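Local coordinates for transcription initiation factor IIB,Transcription initiation factor IIB (Methanocaldococcus jannaschii, PDB 5O9J), which is a mini-intein with the HINT fold that probably excises itself from the transcription factor IIB precursor by protein splicing, at residues 119-124 / 141-146; 100-105 / 113-118; 29-34 / 69-74; 9-14 / 170-175; 81-86 / 147-152. All coordinates share one frame; numbering follows the deposited sequence.

Contact 1: residues 119-124 / 141-146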
# COMPACT_ATOMS: atom_id res chain seq x y z
N ILE A 119 -7.81 -15.83 10.03
CA ILE A 119 -6.67 -16.33 9.28
C ILE A 119 -6.47 -15.53 8.00
O ILE A 119 -7.30 -15.56 7.11
CB ILE A 119 -6.83 -17.82 8.92
CG1 ILE A 119 -6.95 -18.67 10.19
CG2 ILE A 119 -5.65 -18.29 8.07
CD1 ILE A 119 -7.00 -20.16 9.92
N LEU A 120 -5.35 -14.81 7.94
CA LEU A 120 -5.01 -14.04 6.75
C LEU A 120 -4.13 -14.86 5.82
O LEU A 120 -3.36 -15.71 6.26
CB LEU A 120 -4.29 -12.75 7.13
CG LEU A 120 -5.13 -11.73 7.90
CD1 LEU A 120 -4.40 -10.39 8.00
CD2 LEU A 120 -6.49 -11.56 7.25
N VAL A 121 -4.27 -14.61 4.53
CA VAL A 121 -3.41 -15.24 3.55
C VAL A 121 -2.39 -14.21 3.08
O VAL A 121 -2.74 -13.23 2.43
CB VAL A 121 -4.20 -15.79 2.36
CG1 VAL A 121 -3.27 -16.57 1.42
CG2 VAL A 121 -5.34 -16.67 2.84
N LEU A 122 -1.13 -14.41 3.44
CA LEU A 122 -0.09 -13.48 3.03
C LEU A 122 0.73 -14.10 1.91
O LEU A 122 0.90 -15.31 1.86
CB LEU A 122 0.81 -13.11 4.20
CG LEU A 122 0.28 -12.04 5.16
CD1 LEU A 122 -0.81 -12.60 6.05
CD2 LEU A 122 1.40 -11.45 6.00
N ALA A 123 1.24 -13.26 1.03
CA ALA A 123 2.19 -13.74 0.04
C ALA A 123 3.48 -14.08 0.77
O ALA A 123 3.79 -13.50 1.81
CB ALA A 123 2.43 -12.71 -1.04
N LYS A 124 4.22 -15.04 0.24
CA LYS A 124 5.51 -15.36 0.81
C LYS A 124 6.57 -14.45 0.19
O LYS A 124 7.31 -14.85 -0.70
CB LYS A 124 5.84 -16.84 0.59
CG LYS A 124 6.66 -17.45 1.70
CD LYS A 124 6.91 -18.92 1.44
CE LYS A 124 8.10 -19.39 2.27
NZ LYS A 124 9.31 -18.58 1.96
N SER A 141 3.81 -16.61 -6.70
CA SER A 141 4.19 -16.59 -5.29
C SER A 141 3.63 -17.76 -4.50
O SER A 141 2.58 -18.32 -4.83
CB SER A 141 3.73 -15.28 -4.64
OG SER A 141 4.18 -15.21 -3.30
N ASP A 142 4.35 -18.15 -3.45
CA ASP A 142 3.81 -19.05 -2.44
C ASP A 142 3.00 -18.21 -1.47
O ASP A 142 3.22 -17.00 -1.37
CB ASP A 142 4.92 -19.81 -1.72
CG ASP A 142 5.57 -20.86 -2.60
OD1 ASP A 142 4.83 -21.57 -3.33
OD2 ASP A 142 6.81 -20.97 -2.58
N PHE A 143 2.07 -18.83 -0.76
CA PHE A 143 1.23 -18.12 0.20
C PHE A 143 1.33 -18.77 1.57
O PHE A 143 1.52 -19.96 1.69
CB PHE A 143 -0.23 -18.10 -0.27
CG PHE A 143 -0.43 -17.37 -1.57
CD1 PHE A 143 -0.67 -16.00 -1.58
CD2 PHE A 143 -0.34 -18.04 -2.78
CE1 PHE A 143 -0.84 -15.32 -2.78
CE2 PHE A 143 -0.51 -17.36 -3.98
CZ PHE A 143 -0.77 -16.00 -3.97
N ILE A 144 1.21 -17.96 2.62
CA ILE A 144 1.29 -18.48 3.96
C ILE A 144 0.07 -18.02 4.75
O ILE A 144 -0.53 -16.99 4.43
CB ILE A 144 2.58 -18.04 4.66
CG1 ILE A 144 2.66 -16.52 4.73
CG2 ILE A 144 3.80 -18.58 3.90
CD1 ILE A 144 3.97 -16.01 5.29
N PHE A 145 -0.30 -18.79 5.77
CA PHE A 145 -1.54 -18.55 6.51
C PHE A 145 -1.24 -18.19 7.96
O PHE A 145 -0.70 -19.00 8.71
CB PHE A 145 -2.44 -19.78 6.44
CG PHE A 145 -2.84 -20.14 5.03
CD1 PHE A 145 -1.96 -20.82 4.21
CD2 PHE A 145 -4.07 -19.76 4.52
CE1 PHE A 145 -2.31 -21.14 2.91
CE2 PHE A 145 -4.43 -20.08 3.22
CZ PHE A 145 -3.54 -20.77 2.41
N LEU A 146 -1.60 -16.97 8.35
CA LEU A 146 -1.21 -16.46 9.65
C LEU A 146 -2.39 -15.86 10.40
O LEU A 146 -3.14 -15.04 9.85
CB LEU A 146 -0.10 -15.43 9.49
CG LEU A 146 1.18 -15.86 8.76
CD1 LEU A 146 2.06 -14.66 8.45
CD2 LEU A 146 1.96 -16.92 9.54
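Val121 and Phe145 lie side by side on one face of an antiparallel strand pair and point the same way. Val121 CG1 sits over one face of the Phe145 ring. Val121 CG2, anti to the carbonyl carbon, comes 3.5 Å from Phe145 CE2. Ile119 CG2 reaches the edge of the same ring near its plane. Val121 CG1, anti to the backbone N, also touches Phe143 CB at 3.8 Å. The other face carries Leu120, Leu122, Ile144 and Leu146. The end of Leu120 leads away toward Ile82 and Val84. Leu122 crosses Leu146 at about a right angle, and Leu122 CD2 lies 4.1 Å from Leu146 CD1. Ile144 CG1 takes the crowded position between N and carbonyl carbon (chi1 60°), 3.9 Å from Leu122 CB. Beyond the last strand pair, Lys124 N donates to Asp142 O at 2.7 Å. Ser141 OG gives that oxygen a second bond. Leu120 and Leu122 each exchange two backbone bonds, with Leu146 and Ile144. Five backbone bonds thus fix the register of this HINT-fold strand pair, leaving both faces to largely apolar packing.

Contact 2: residues 100-105 / 113-118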
# COMPACT_ATOMS: atom_id res chain seq x y z
N THR A 100 -8.85 -13.25 3.49
CA THR A 100 -9.11 -13.90 4.77
C THR A 100 -9.81 -15.23 4.51
O THR A 100 -10.51 -15.39 3.52
CB THR A 100 -10.01 -13.03 5.69
OG1 THR A 100 -9.63 -11.65 5.58
CG2 THR A 100 -9.88 -13.46 7.14
N ILE A 101 -9.62 -16.19 5.41
CA ILE A 101 -10.43 -17.40 5.34
C ILE A 101 -11.75 -17.16 6.05
O ILE A 101 -11.79 -16.91 7.25
CB ILE A 101 -9.72 -18.62 5.93
CG1 ILE A 101 -8.51 -18.96 5.07
CG2 ILE A 101 -10.68 -19.79 5.99
CD1 ILE A 101 -7.86 -20.29 5.40
N ARG A 102 -12.83 -17.19 5.30
CA ARG A 102 -14.15 -16.99 5.88
C ARG A 102 -15.07 -18.01 5.26
O ARG A 102 -15.13 -18.13 4.03
CB ARG A 102 -14.67 -15.56 5.62
CG ARG A 102 -13.98 -14.50 6.45
CD ARG A 102 -14.35 -14.63 7.91
NE ARG A 102 -13.72 -13.60 8.73
CZ ARG A 102 -14.20 -12.36 8.87
NH1 ARG A 102 -13.56 -11.49 9.64
NH2 ARG A 102 -15.30 -11.99 8.23
N ASP A 103 -15.77 -18.76 6.10
CA ASP A 103 -16.62 -19.85 5.63
C ASP A 103 -15.87 -20.73 4.63
O ASP A 103 -16.33 -20.86 3.47
CB ASP A 103 -17.88 -19.32 4.99
CG ASP A 103 -18.73 -18.47 5.94
OD1 ASP A 103 -18.91 -18.84 7.12
OD2 ASP A 103 -19.20 -17.39 5.49
N ASN A 104 -14.71 -21.27 5.02
CA ASN A 104 -14.10 -22.35 4.21
C ASN A 104 -13.44 -21.87 2.91
O ASN A 104 -12.85 -22.66 2.20
CB ASN A 104 -15.21 -23.40 4.00
CG ASN A 104 -15.68 -24.01 5.33
OD1 ASN A 104 -16.12 -23.32 6.25
ND2 ASN A 104 -15.87 -25.31 5.27
N GLU A 105 -13.56 -20.58 2.62
CA GLU A 105 -12.97 -19.99 1.42
C GLU A 105 -12.01 -18.84 1.72
O GLU A 105 -12.07 -18.25 2.79
CB GLU A 105 -14.06 -19.48 0.50
CG GLU A 105 -14.76 -20.55 -0.28
CD GLU A 105 -15.84 -19.98 -1.18
OE1 GLU A 105 -16.10 -18.76 -1.07
OE2 GLU A 105 -16.40 -20.75 -1.98
N GLU A 113 -13.55 -5.11 9.51
CA GLU A 113 -14.42 -6.25 9.78
C GLU A 113 -13.61 -7.48 10.18
O GLU A 113 -14.17 -8.56 10.42
CB GLU A 113 -15.30 -6.55 8.57
CG GLU A 113 -16.22 -5.41 8.17
CD GLU A 113 -17.19 -5.78 7.06
OE1 GLU A 113 -17.26 -6.98 6.69
OE2 GLU A 113 -17.89 -4.88 6.54
N LEU A 114 -12.30 -7.32 10.25
CA LEU A 114 -11.43 -8.39 10.71
C LEU A 114 -11.55 -8.58 12.22
O LEU A 114 -11.86 -7.63 12.95
CB LEU A 114 -9.99 -8.11 10.34
CG LEU A 114 -9.63 -8.20 8.86
CD1 LEU A 114 -8.23 -7.65 8.67
CD2 LEU A 114 -9.70 -9.65 8.39
N LYS A 115 -11.29 -9.79 12.68
CA LYS A 115 -11.33 -10.12 14.10
C LYS A 115 -10.09 -10.89 14.51
O LYS A 115 -9.52 -11.61 13.70
CB LYS A 115 -12.59 -10.94 14.41
CG LYS A 115 -13.89 -10.19 14.16
CD LYS A 115 -15.08 -11.13 14.06
CE LYS A 115 -14.94 -12.07 12.88
NZ LYS A 115 -16.21 -12.81 12.60
N VAL A 116 -9.65 -10.72 15.75
CA VAL A 116 -8.55 -11.51 16.30
C VAL A 116 -8.85 -12.99 16.09
O VAL A 116 -10.00 -13.41 16.24
CB VAL A 116 -8.31 -11.21 17.80
CG1 VAL A 116 -7.25 -12.14 18.38
CG2 VAL A 116 -7.93 -9.75 18.01
N GLY A 117 -7.85 -13.77 15.70
CA GLY A 117 -8.08 -15.17 15.39
C GLY A 117 -8.37 -15.44 13.92
O GLY A 117 -8.27 -16.59 13.47
N ASP A 118 -8.74 -14.40 13.18
CA ASP A 118 -8.94 -14.54 11.73
C ASP A 118 -7.66 -15.03 11.08
O ASP A 118 -6.56 -14.70 11.53
CB ASP A 118 -9.35 -13.21 11.10
CG ASP A 118 -10.83 -13.15 10.78
OD1 ASP A 118 -11.44 -14.22 10.58
OD2 ASP A 118 -11.39 -12.03 10.73
O HOH W 1 -10.46 -16.65 9.44
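A side-on Arg-Asp salt bridge ties strand 96-102, which runs into a type I' beta turn, to loop 113-118 of the intein splicing domain. Arg102 leaves its backbone with CG anti to the carbonyl carbon. The chain bends at chi2 (-69°), and Arg102 CD passes 4.0 Å from Asp118 OD1. Arg102 NE donates to Asp118 OD1 at 3.0 Å, from above the carboxylate plane. Arg102 NH1 meets Asp118 OD2 on its syn lone pair, a very short bond of 2.5 Å, nearly straight at 172°. The two planes are nearly coplanar, 26° apart. Arg102 NH1 also donates to Glu113 O at 3.1 Å, with the oxygen in the guanidinium plane. Lys115 CE lies over one face, 3.6 Å from Arg102 NH1, and Lys115 NZ, a like charge, 4.2 Å from the same atom. Lys115 N also grips Asp118 OD2, inside a type II turn ending at Asp118. These donors would favour a charged Asp118. One water donates to Ile101 O at 2.6 Å and to Asp118 OD1 at 2.9 Å.

Contact 3: residues 29-34 / 69-74. With GOL (glycerol), chain G.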
# COMPACT_ATOMS: atom_id res chain seq x y z
N ASP A 29 5.59 14.42 0.22
CA ASP A 29 5.62 15.74 0.83
C ASP A 29 6.58 16.65 0.07
O ASP A 29 6.25 17.79 -0.24
CB ASP A 29 6.03 15.67 2.30
CG ASP A 29 4.87 15.34 3.21
OD1 ASP A 29 3.70 15.38 2.75
OD2 ASP A 29 5.11 15.05 4.40
N LYS A 30 7.77 16.13 -0.24
CA LYS A 30 8.79 16.92 -0.93
C LYS A 30 8.34 17.31 -2.34
O LYS A 30 8.56 18.44 -2.77
CB LYS A 30 10.11 16.14 -1.00
CG LYS A 30 11.14 16.74 -1.93
CD LYS A 30 11.96 15.67 -2.63
CE LYS A 30 13.05 16.29 -3.50
NZ LYS A 30 13.37 15.42 -4.66
N ILE A 31 7.70 16.38 -3.03
CA ILE A 31 7.13 16.62 -4.36
C ILE A 31 6.06 17.71 -4.37
O ILE A 31 6.06 18.61 -5.22
CB ILE A 31 6.51 15.34 -4.91
CG1 ILE A 31 7.59 14.30 -5.27
CG2 ILE A 31 5.69 15.61 -6.15
CD1 ILE A 31 6.98 13.04 -5.81
N ILE A 32 5.12 17.59 -3.45
CA ILE A 32 4.01 18.52 -3.39
C ILE A 32 4.51 19.91 -3.01
O ILE A 32 4.19 20.90 -3.66
CB ILE A 32 2.94 18.05 -2.40
CG1 ILE A 32 2.21 16.84 -2.98
CG2 ILE A 32 1.94 19.17 -2.12
CD1 ILE A 32 1.20 16.22 -2.03
N GLU A 33 5.34 19.97 -1.97
CA GLU A 33 5.85 21.25 -1.48
C GLU A 33 6.73 21.97 -2.51
O GLU A 33 6.96 23.18 -2.40
CB GLU A 33 6.59 21.03 -0.16
CG GLU A 33 5.63 20.64 0.99
CD GLU A 33 6.30 19.86 2.12
OE1 GLU A 33 7.55 19.74 2.12
OE2 GLU A 33 5.57 19.39 3.02
N ASN A 34 7.18 21.24 -3.53
CA ASN A 34 8.00 21.81 -4.61
C ASN A 34 7.25 21.98 -5.93
O ASN A 34 7.82 22.42 -6.92
CB ASN A 34 9.23 20.94 -4.87
CG ASN A 34 10.24 21.00 -3.74
OD1 ASN A 34 10.32 21.99 -3.01
ND2 ASN A 34 11.02 19.94 -3.59
N SER A 69 2.52 8.88 -12.35
CA SER A 69 2.00 10.03 -13.08
C SER A 69 1.72 11.20 -12.14
O SER A 69 2.00 12.34 -12.47
CB SER A 69 0.74 9.66 -13.85
OG SER A 69 -0.21 9.10 -12.96
N GLU A 70 1.16 10.89 -10.97
CA GLU A 70 0.86 11.91 -9.97
C GLU A 70 0.94 11.32 -8.57
O GLU A 70 0.91 10.10 -8.38
CB GLU A 70 -0.53 12.52 -10.22
CG GLU A 70 -1.66 11.50 -10.19
CD GLU A 70 -3.04 12.10 -10.46
OE1 GLU A 70 -3.15 13.07 -11.25
OE2 GLU A 70 -4.02 11.58 -9.87
N VAL A 71 1.08 12.19 -7.57
CA VAL A 71 1.06 11.76 -6.18
C VAL A 71 0.02 12.57 -5.45
O VAL A 71 -0.38 13.64 -5.91
CB VAL A 71 2.42 11.93 -5.48
CG1 VAL A 71 3.52 11.16 -6.23
CG2 VAL A 71 2.78 13.41 -5.38
N SER A 72 -0.43 12.07 -4.31
CA SER A 72 -1.42 12.80 -3.54
C SER A 72 -1.36 12.42 -2.08
O SER A 72 -0.74 11.42 -1.71
CB SER A 72 -2.82 12.57 -4.12
OG SER A 72 -3.32 11.29 -3.81
N ARG A 73 -2.01 13.23 -1.25
CA ARG A 73 -2.11 12.99 0.17
C ARG A 73 -3.45 13.55 0.64
O ARG A 73 -4.02 14.43 -0.01
CB ARG A 73 -0.96 13.64 0.94
CG ARG A 73 -1.02 15.18 0.93
CD ARG A 73 0.19 15.84 1.59
NE ARG A 73 0.16 17.30 1.40
CZ ARG A 73 1.14 18.13 1.76
NH1 ARG A 73 2.24 17.65 2.34
NH2 ARG A 73 1.02 19.43 1.55
N HIS A 74 -3.95 13.03 1.77
CA HIS A 74 -5.12 13.60 2.43
C HIS A 74 -5.03 13.32 3.92
O HIS A 74 -4.37 12.36 4.33
CB HIS A 74 -6.42 13.05 1.83
CG HIS A 74 -6.55 11.56 1.89
ND1 HIS A 74 -7.16 10.90 2.94
CD2 HIS A 74 -6.17 10.60 1.01
CE1 HIS A 74 -7.13 9.61 2.72
NE2 HIS A 74 -6.54 9.38 1.56
C1 GOL G . 1.64 15.79 5.30
O1 GOL G . 2.15 15.02 4.24
C2 GOL G . 2.73 16.05 6.33
O2 GOL G . 3.37 17.27 6.03
C3 GOL G . 2.07 16.16 7.71
O3 GOL G . 2.89 16.94 8.55
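The guanidinium of Arg73 has Ile32 on one face and acidic groups at its edge. Ile32 CD1 lies 3.7 Å from Arg73 NE, and Ile32 CG2 sits over the same group, offset toward the rim. Asp29 OD1 and Glu33 OE2 approach at the edge, near the plane. The Asp29 carboxylate is turned 69° from the guanidinium, and the bond from Arg73 NH1 to Asp29 OD1 is 2.7 Å but bent. Asp29 OD1 is crowded by a glycerol, so its position should be read with caution. Glu33 OE2 makes a long salt bridge to Arg73 NH1, 3.8 Å. The glycerol, probably from the crystallisation liquor, bonds weakly through O2 to Asp29 OD2 and also meets Tyr162 OH. Arg73 CG stands in the crowded position between N and carbonyl carbon (chi1 68°). From there the chain runs extended to NE. Glu45 takes the Arg73 NE in a further salt bridge. Two residues earlier on the strand, Val71 CG2 meets Ile31 CG2 at 3.7 Å, while Val71 CG1 reaches Ile31 CD1. The axes of helix 29-33 and strand 70-74 lie 101° apart. This is a helix packed across a beta strand of the HINT fold, with an apolar patch beside a salt-bridge network.

Contact 4: residues 9-14 / 170-175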
# COMPACT_ATOMS: atom_id res chain seq x y z
N GLU A 9 5.84 3.96 5.24
CA GLU A 9 6.09 2.80 4.39
C GLU A 9 7.16 3.07 3.34
O GLU A 9 7.00 3.94 2.48
CB GLU A 9 4.80 2.34 3.70
CG GLU A 9 3.67 2.03 4.64
CD GLU A 9 4.07 1.10 5.75
OE1 GLU A 9 4.62 0.02 5.46
OE2 GLU A 9 3.83 1.46 6.93
N PRO A 10 8.26 2.32 3.40
CA PRO A 10 9.34 2.47 2.42
C PRO A 10 8.91 2.04 1.03
O PRO A 10 8.19 1.06 0.87
CB PRO A 10 10.43 1.54 2.96
CG PRO A 10 9.74 0.61 3.84
CD PRO A 10 8.61 1.35 4.45
N ILE A 11 9.34 2.81 0.03
CA ILE A 11 9.17 2.45 -1.36
C ILE A 11 10.51 2.50 -2.05
O ILE A 11 11.39 3.26 -1.66
CB ILE A 11 8.22 3.38 -2.14
CG1 ILE A 11 8.53 4.84 -1.82
CG2 ILE A 11 6.79 3.08 -1.83
CD1 ILE A 11 7.57 5.81 -2.48
N ILE A 12 10.63 1.71 -3.11
CA ILE A 12 11.85 1.65 -3.88
C ILE A 12 11.58 2.44 -5.14
O ILE A 12 10.68 2.11 -5.90
CB ILE A 12 12.25 0.18 -4.20
CG1 ILE A 12 12.55 -0.58 -2.91
CG2 ILE A 12 13.44 0.14 -5.13
CD1 ILE A 12 12.43 -2.11 -3.02
N ILE A 13 12.35 3.50 -5.37
CA ILE A 13 12.06 4.39 -6.49
C ILE A 13 13.23 4.68 -7.39
O ILE A 13 14.39 4.44 -7.04
CB ILE A 13 11.52 5.76 -6.00
CG1 ILE A 13 12.58 6.48 -5.16
CG2 ILE A 13 10.24 5.58 -5.21
CD1 ILE A 13 12.18 7.90 -4.76
N LYS A 14 12.90 5.19 -8.58
CA LYS A 14 13.85 5.90 -9.43
C LYS A 14 13.43 7.36 -9.50
O LYS A 14 12.31 7.66 -9.93
CB LYS A 14 13.89 5.31 -10.84
CG LYS A 14 14.96 4.29 -11.08
CD LYS A 14 15.18 4.17 -12.57
CE LYS A 14 15.88 2.88 -12.94
NZ LYS A 14 16.07 2.80 -14.42
N GLU A 170 -1.56 -0.13 -11.74
CA GLU A 170 -2.54 0.13 -10.68
C GLU A 170 -2.26 -0.68 -9.40
O GLU A 170 -3.18 -1.13 -8.72
CB GLU A 170 -3.95 -0.14 -11.20
CG GLU A 170 -4.34 0.80 -12.33
CD GLU A 170 -5.82 0.75 -12.66
OE1 GLU A 170 -6.57 0.07 -11.92
OE2 GLU A 170 -6.24 1.39 -13.65
N ASN A 171 -0.98 -0.86 -9.11
CA ASN A 171 -0.50 -1.37 -7.83
C ASN A 171 0.89 -0.78 -7.61
O ASN A 171 1.44 -0.16 -8.52
CB ASN A 171 -0.45 -2.90 -7.80
CG ASN A 171 0.61 -3.47 -8.73
OD1 ASN A 171 1.80 -3.48 -8.40
ND2 ASN A 171 0.19 -3.92 -9.90
N PHE A 172 1.43 -0.94 -6.41
CA PHE A 172 2.86 -0.70 -6.22
C PHE A 172 3.36 -1.41 -4.98
O PHE A 172 2.58 -1.84 -4.11
CB PHE A 172 3.20 0.80 -6.17
CG PHE A 172 2.48 1.57 -5.10
CD1 PHE A 172 3.03 1.69 -3.83
CD2 PHE A 172 1.29 2.21 -5.38
CE1 PHE A 172 2.37 2.42 -2.84
CE2 PHE A 172 0.63 2.95 -4.41
CZ PHE A 172 1.17 3.05 -3.14
N VAL A 173 4.67 -1.55 -4.91
CA VAL A 173 5.31 -2.23 -3.81
C VAL A 173 5.70 -1.19 -2.77
O VAL A 173 6.32 -0.19 -3.12
CB VAL A 173 6.54 -3.01 -4.28
CG1 VAL A 173 7.39 -3.41 -3.12
CG2 VAL A 173 6.10 -4.23 -5.10
N ALA A 174 5.32 -1.43 -1.52
CA ALA A 174 5.62 -0.51 -0.43
C ALA A 174 5.47 -1.21 0.91
O ALA A 174 4.45 -1.86 1.16
CB ALA A 174 4.70 0.69 -0.49
N GLY A 175 6.47 -1.08 1.76
CA GLY A 175 6.40 -1.65 3.09
C GLY A 175 6.82 -3.10 3.11
O GLY A 175 7.08 -3.69 2.06
O HOH W 2 2.79 -1.56 3.92
O HOH W 3 8.36 0.16 -4.51
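One direct backbone hydrogen bond joins the two segments. Gly175 N donates to Pro10 O at 2.9 Å, in the plane of the carbonyl. The same oxygen of Pro10 receives a CA-H...O contact from Ala174 CA at 3.3 Å. Two waters extend the polar link. The first donates to Val173 O at 2.5 Å and accepts from Ile12 N. The second donates to Glu9 OE1 and to Ala174 O. The Glu9 chain bends beyond CG, and Glu9 OE1 also lies 3.4 Å from Gly175 CA.

The apolar contact centres on Ile11. Its CG1 takes the crowded position between N and carbonyl carbon (chi1 45°), and CG2 stands anti to the carbonyl carbon. Ile11 CG2 presses on Ala174 CB at 3.4 Å, tighter than usual for two carbons. The same methyl only grazes the Phe172 ring, at 4.5 Å from Phe172 CD1. Pro10 CD lies 4.0 Å from Gly175 CA. Gly175 has a positive phi of 85°, and a CB there would collide with Glu9 OE1.

The strand segments run at 113° to each other and do not pair as one sheet. The buried contact brings early strand 10-15 against late strand 171-174 and so joins two sheets of the HINT fold. Strand 10-15 is flanked in its own sheet by strands 18-23 and 52-57. Helix 24-33 packs against Ile11 through Ile24 and Leu27. Strand 171-174 pairs instead with strand 127-131, at the edge of a different sheet.

Contact 5: residues 81-86 / 147-152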
# COMPACT_ATOMS: atom_id res chain seq x y z
N GLU A 81 -3.82 -1.06 12.76
CA GLU A 81 -2.61 -1.87 12.74
C GLU A 81 -2.98 -3.33 12.94
O GLU A 81 -3.49 -3.71 13.99
CB GLU A 81 -1.63 -1.41 13.81
CG GLU A 81 -0.32 -2.17 13.81
CD GLU A 81 0.52 -1.85 15.02
OE1 GLU A 81 0.06 -2.12 16.14
OE2 GLU A 81 1.65 -1.34 14.85
N ILE A 82 -2.77 -4.14 11.91
CA ILE A 82 -3.00 -5.58 11.99
C ILE A 82 -1.71 -6.28 12.38
O ILE A 82 -0.69 -6.10 11.72
CB ILE A 82 -3.48 -6.17 10.66
CG1 ILE A 82 -4.72 -5.44 10.15
CG2 ILE A 82 -3.79 -7.66 10.82
CD1 ILE A 82 -5.13 -5.88 8.76
N VAL A 83 -1.74 -7.07 13.45
CA VAL A 83 -0.56 -7.81 13.87
C VAL A 83 -0.84 -9.30 13.81
O VAL A 83 -1.81 -9.77 14.42
CB VAL A 83 -0.11 -7.40 15.28
CG1 VAL A 83 1.22 -8.04 15.61
CG2 VAL A 83 -0.02 -5.89 15.39
N VAL A 84 -0.01 -10.04 13.08
CA VAL A 84 -0.21 -11.48 12.91
C VAL A 84 0.93 -12.27 13.53
O VAL A 84 1.90 -11.67 14.00
CB VAL A 84 -0.34 -11.87 11.41
CG1 VAL A 84 -1.55 -11.18 10.78
CG2 VAL A 84 0.93 -11.52 10.65
N GLU A 85 0.81 -13.60 13.55
CA GLU A 85 1.86 -14.49 14.05
C GLU A 85 3.24 -14.12 13.52
O GLU A 85 3.39 -13.77 12.34
CB GLU A 85 1.60 -15.95 13.67
CG GLU A 85 0.22 -16.51 13.93
CD GLU A 85 0.07 -17.89 13.28
OE1 GLU A 85 1.10 -18.59 13.12
OE2 GLU A 85 -1.05 -18.27 12.90
N GLY A 86 4.26 -14.23 14.37
CA GLY A 86 5.61 -13.86 13.99
C GLY A 86 5.83 -12.36 14.09
O GLY A 86 6.85 -11.84 13.64
N LYS A 147 -2.55 -16.27 11.66
CA LYS A 147 -3.61 -15.74 12.51
C LYS A 147 -3.34 -14.30 12.93
O LYS A 147 -2.21 -13.93 13.23
CB LYS A 147 -3.79 -16.61 13.77
CG LYS A 147 -4.56 -17.91 13.56
CD LYS A 147 -4.84 -18.61 14.90
CE LYS A 147 -5.56 -19.95 14.72
NZ LYS A 147 -4.72 -21.14 15.07
N ILE A 148 -4.40 -13.49 12.96
CA ILE A 148 -4.31 -12.16 13.53
C ILE A 148 -4.15 -12.25 15.05
O ILE A 148 -4.89 -12.97 15.72
CB ILE A 148 -5.56 -11.33 13.18
CG1 ILE A 148 -5.63 -11.09 11.66
CG2 ILE A 148 -5.57 -10.02 13.95
CD1 ILE A 148 -6.88 -10.34 11.21
N LYS A 149 -3.15 -11.55 15.59
CA LYS A 149 -2.96 -11.49 17.04
C LYS A 149 -3.62 -10.26 17.64
O LYS A 149 -4.42 -10.36 18.58
CB LYS A 149 -1.47 -11.49 17.39
CG LYS A 149 -0.75 -12.79 17.11
CD LYS A 149 0.53 -12.87 17.93
CE LYS A 149 1.43 -11.67 17.69
NZ LYS A 149 2.64 -11.69 18.58
N GLU A 150 -3.27 -9.09 17.10
CA GLU A 150 -3.87 -7.84 17.56
C GLU A 150 -4.49 -7.08 16.40
O GLU A 150 -4.10 -7.25 15.25
CB GLU A 150 -2.84 -6.95 18.25
CG GLU A 150 -2.23 -7.54 19.51
CD GLU A 150 -1.00 -6.78 19.98
OE1 GLU A 150 -0.84 -5.60 19.59
OE2 GLU A 150 -0.19 -7.36 20.73
N ILE A 151 -5.48 -6.26 16.73
CA ILE A 151 -5.99 -5.22 15.85
C ILE A 151 -6.06 -3.92 16.64
O ILE A 151 -6.94 -3.73 17.48
CB ILE A 151 -7.39 -5.54 15.29
CG1 ILE A 151 -7.39 -6.84 14.50
CG2 ILE A 151 -7.85 -4.41 14.40
CD1 ILE A 151 -8.76 -7.23 13.96
N ASN A 152 -5.12 -3.02 16.38
CA ASN A 152 -5.04 -1.78 17.13
C ASN A 152 -5.46 -0.60 16.28
O ASN A 152 -5.21 -0.59 15.08
CB ASN A 152 -3.62 -1.57 17.66
CG ASN A 152 -3.14 -2.73 18.50
OD1 ASN A 152 -3.89 -3.26 19.32
ND2 ASN A 152 -1.90 -3.13 18.30
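A classic beta bulge interrupts this antiparallel pair of strands 79-84 and 143-154 in the HINT fold. Lys149 and Glu150 both face Val83, and the register shifts by one before Val84. Val83 O accepts from both, at 2.5 Å from Lys149 N and 3.1 Å from Glu150 N. The buried side holds Ile82, Val84 and Ile148. Ile82 CG2, anti to the backbone N, comes 4.0 Å from Ile148 CG1, and Val84 CG1 meets the same atom at 4.2 Å. Leu114 and Leu120 close over this apolar group. The looser, exposed side bears the long chains of Lys149 and Glu150. Val83 and Glu150 lie side by side there, CB to CB 4.1 Å, and the Lys149 chain bends at chi3 so that its NZ bonds to Asn87. At one end Glu85 OE2 accepts from Lys147 N at 2.8 Å, from above the carboxylate plane. At the other, Glu81 and Asn152 run side by side, their planes 61° apart. Asn152 ND2 donates to Glu81 OE1 at 3.1 Å and to Glu150 OE1 at 3.0 Å.

How the contacts relate
Contacts 1, 2 and 5 touch one another, their centres 12 to 14 Å apart. Contacts 1 and 5 share strand 143-154, which lies between 119-123 and 79-84 in one sheet. Contact 2 joins them through backbone pairing of Ile101 with Ile119 and of Gly117 and Asp118 with Ile148. Contact 3 lies on the opposite side of the chain's centre, about 31 to 36 Å from the three, centre to centre. Contact 4 lies near the middle, its centre about 15 Å from that of contact 3. Along the chain, contact 3 closes before contact 5 opens. Contacts 2 and 1 follow in series within contact 5, and contact 4 encloses all. Contact 4 thus brings early and late chain together.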